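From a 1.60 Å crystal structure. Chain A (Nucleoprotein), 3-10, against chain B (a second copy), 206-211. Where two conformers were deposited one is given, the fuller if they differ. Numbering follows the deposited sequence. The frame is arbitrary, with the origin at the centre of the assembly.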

# COMPACT_ATOMS: atom_id res chain seq x y z
N ASN A 3 7.28 28.80 46.13
CA ASN A 3 7.10 27.39 46.48
C ASN A 3 5.99 26.78 45.63
O ASN A 3 4.82 26.82 45.99
CB ASN A 3 6.80 27.24 47.97
CG ASN A 3 6.97 25.80 48.47
OD1 ASN A 3 6.76 24.84 47.73
ND2 ASN A 3 7.34 25.66 49.74
N TYR A 4 6.39 26.19 44.50
CA TYR A 4 5.44 25.63 43.53
C TYR A 4 4.73 24.38 44.05
O TYR A 4 3.58 24.12 43.68
CB TYR A 4 6.12 25.36 42.19
CG TYR A 4 6.75 26.60 41.59
CD1 TYR A 4 8.13 26.71 41.46
CD2 TYR A 4 5.96 27.67 41.18
CE1 TYR A 4 8.72 27.85 40.92
CE2 TYR A 4 6.54 28.82 40.63
CZ TYR A 4 7.91 28.90 40.51
OH TYR A 4 8.49 30.03 39.97
N GLN A 5 5.42 23.62 44.90
CA GLN A 5 4.81 22.46 45.54
C GLN A 5 3.68 22.91 46.47
O GLN A 5 2.60 22.32 46.44
CB GLN A 5 5.85 21.64 46.31
CG GLN A 5 6.86 20.94 45.40
CD GLN A 5 7.84 20.07 46.15
OE1 GLN A 5 7.89 18.86 45.93
NE2 GLN A 5 8.61 20.67 47.05
N GLU A 6 3.93 23.96 47.25
CA GLU A 6 2.92 24.53 48.14
C GLU A 6 1.72 25.06 47.36
O GLU A 6 0.57 24.84 47.76
CB GLU A 6 3.52 25.63 49.02
CG GLU A 6 2.53 26.23 50.03
CD GLU A 6 3.05 27.49 50.71
OE1 GLU A 6 3.81 28.26 50.08
OE2 GLU A 6 2.68 27.71 51.88
N LEU A 7 1.98 25.75 46.26
CA LEU A 7 0.92 26.30 45.41
C LEU A 7 0.05 25.18 44.83
O LEU A 7 -1.17 25.33 44.73
CB LEU A 7 1.51 27.16 44.29
CG LEU A 7 2.11 28.51 44.72
CD1 LEU A 7 3.15 28.97 43.73
CD2 LEU A 7 1.02 29.57 44.92
N ARG A 8 0.69 24.07 44.48
CA ARG A 8 0.00 22.91 43.92
C ARG A 8 -0.89 22.21 44.94
O ARG A 8 -2.01 21.80 44.61
CB ARG A 8 1.03 21.94 43.36
CG ARG A 8 0.54 21.11 42.21
CD ARG A 8 0.28 19.69 42.63
NE ARG A 8 0.88 18.76 41.67
CZ ARG A 8 0.46 17.51 41.47
NH1 ARG A 8 -0.57 17.05 42.15
NH2 ARG A 8 1.08 16.75 40.58
N VAL A 9 -0.40 22.07 46.17
CA VAL A 9 -1.19 21.43 47.22
C VAL A 9 -2.37 22.30 47.64
O VAL A 9 -3.46 21.78 47.86
CB VAL A 9 -0.35 20.94 48.45
CG1 VAL A 9 0.60 19.82 48.04
CG2 VAL A 9 0.42 22.08 49.09
N GLN A 10 -2.17 23.61 47.72
CA GLN A 10 -3.28 24.51 48.06
C GLN A 10 -4.30 24.63 46.92
O GLN A 10 -5.48 24.86 47.17
CB GLN A 10 -2.80 25.88 48.56
CG GLN A 10 -2.08 26.75 47.55
CD GLN A 10 -1.49 28.02 48.16
OE1 GLN A 10 -0.75 27.96 49.15
NE2 GLN A 10 -1.81 29.16 47.56
N SER B 206 9.16 11.42 40.12
CA SER B 206 9.59 12.81 39.97
C SER B 206 9.83 13.47 41.32
O SER B 206 9.35 13.00 42.35
CB SER B 206 8.58 13.61 39.15
OG SER B 206 7.50 14.06 39.95
N ASN B 207 10.57 14.57 41.31
CA ASN B 207 10.83 15.31 42.54
C ASN B 207 9.71 16.27 42.94
O ASN B 207 9.89 17.11 43.84
CB ASN B 207 12.18 16.04 42.46
CG ASN B 207 12.27 17.00 41.28
OD1 ASN B 207 11.26 17.49 40.77
ND2 ASN B 207 13.50 17.27 40.84
N PHE B 208 8.55 16.16 42.29
CA PHE B 208 7.46 17.11 42.53
C PHE B 208 6.33 16.54 43.40
O PHE B 208 5.64 15.60 43.00
CB PHE B 208 6.90 17.68 41.22
CG PHE B 208 6.03 18.89 41.41
CD1 PHE B 208 6.59 20.11 41.76
CD2 PHE B 208 4.65 18.80 41.25
CE1 PHE B 208 5.79 21.23 41.95
CE2 PHE B 208 3.85 19.91 41.43
CZ PHE B 208 4.42 21.14 41.78
N ILE B 209 6.16 17.17 44.57
CA ILE B 209 5.28 16.71 45.66
C ILE B 209 5.93 15.56 46.43
O ILE B 209 6.19 14.48 45.87
CB ILE B 209 3.81 16.37 45.22
CG1 ILE B 209 3.20 17.47 44.34
CG2 ILE B 209 2.93 16.07 46.44
CD1 ILE B 209 3.15 18.87 44.97
N SER B 210 6.20 15.80 47.71
CA SER B 210 6.92 14.85 48.55
C SER B 210 6.18 13.53 48.73
O SER B 210 4.96 13.46 48.54
CB SER B 210 7.20 15.47 49.92
OG SER B 210 6.00 15.61 50.66
N HIS B 211 6.93 12.49 49.08
CA HIS B 211 6.41 11.16 49.35
C HIS B 211 5.25 11.19 50.34
O HIS B 211 4.19 10.60 50.10
CB HIS B 211 7.53 10.27 49.91
CG HIS B 211 8.56 9.88 48.90
ND1 HIS B 211 8.62 10.43 47.64
CD2 HIS B 211 9.60 9.01 48.97
CE1 HIS B 211 9.64 9.90 46.97
NE2 HIS B 211 10.25 9.04 47.77

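How are the two backbones arranged where the copies of the nucleoprotein meet? On chain A, residues A:Tyr4 to A:Gln10 form the first turns of a helix that continues beyond the stretch. Its backbone ladder is regular: A:Leu7 N donates to A:Asn3 O, A:Arg8 N to A:Tyr4 O, A:Val9 N to A:Gln5 O and A:Gln10 N to A:Glu6 O, each at 3.0 Å. A:Asn3 precedes the helix as its N-cap, with A:Asn3 OD1 accepting from A:Glu6 N at 3.0 Å, so one of the first-turn amides that lacks a helical partner is satisfied. Chain B approaches as an irregular segment, extended at B:Phe208 and carried through B:Ile209 with a positive phi of 77°. The backbones come nearest at A:Gln5 and B:Ile209, where A:Gln5 CA and B:Ile209 CA lie 5.8 Å apart.

What polar link joins the stretches? A single hydrogen bond does so, from B:Ile209 N to A:Gln5 OE1, at 2.8 Å and with an angle of 142° at the hydrogen. The distance is short, though the approach is somewhat bent. The amide of B:Ile209, in a segment with no regular helix or strand, donates to a side-chain acceptor of the other copy. The CA-to-CB bond of A:Gln5 points sideways, and a chi1 of -68° followed by a chi2 near 180° extends the chain so that its end comes nearer to chain B. A:Gln5 OE1 also sits 3.4 Å from B:Asn207 O, but both are acceptors and no hydrogen bond joins them.

How does the ring of B:Phe208 fit against the helix? It presents its edge to two polar atoms: B:Phe208 CZ lies 3.6 Å from A:Tyr4 O, and B:Phe208 CE2 lies 3.2 Å from A:Arg8 NE, both near the ring plane. A:Tyr4 O is already the acceptor for A:Arg8 N in the helix, so the ring packs beside a carbonyl engaged in the backbone ladder. A:Gln5 adds its aliphatic portion, with A:Gln5 CG 3.6 Å from B:Phe208 CE1. B:Phe208 CE1 is also 4.2 Å from A:Tyr4 CB, a looser apolar contact; the end of the tyrosine side chain leads away from chain B. Just before the ring, B:Phe208 N donates a weak hydrogen bond of 3.3 Å to B:Ser206 OG, a local tie within the loop.

What surrounds A:Arg8 and B:Ile209? A:Arg8 is buried, and its CA-to-CB bond points toward chain B. Its guanidinium meets hydrocarbon in two ways: B:Ile209 CG1 lies over one face, 3.8 Å from A:Arg8 NE, while B:Phe208 CE2 stands at the edge, near the guanidinium plane. These are packing contacts, with no hydrogen bond from the arginine to chain B's stretch. The CA-to-CB bond of B:Ile209 points sideways, but the end of the side chain comes nearer the helix, and B:Ile209 CD1 lies 4.1 Å from both A:Val9 CG1 and A:Gln5 CB. B:Ile209 thus combines a backbone hydrogen bond with apolar side-chain packing.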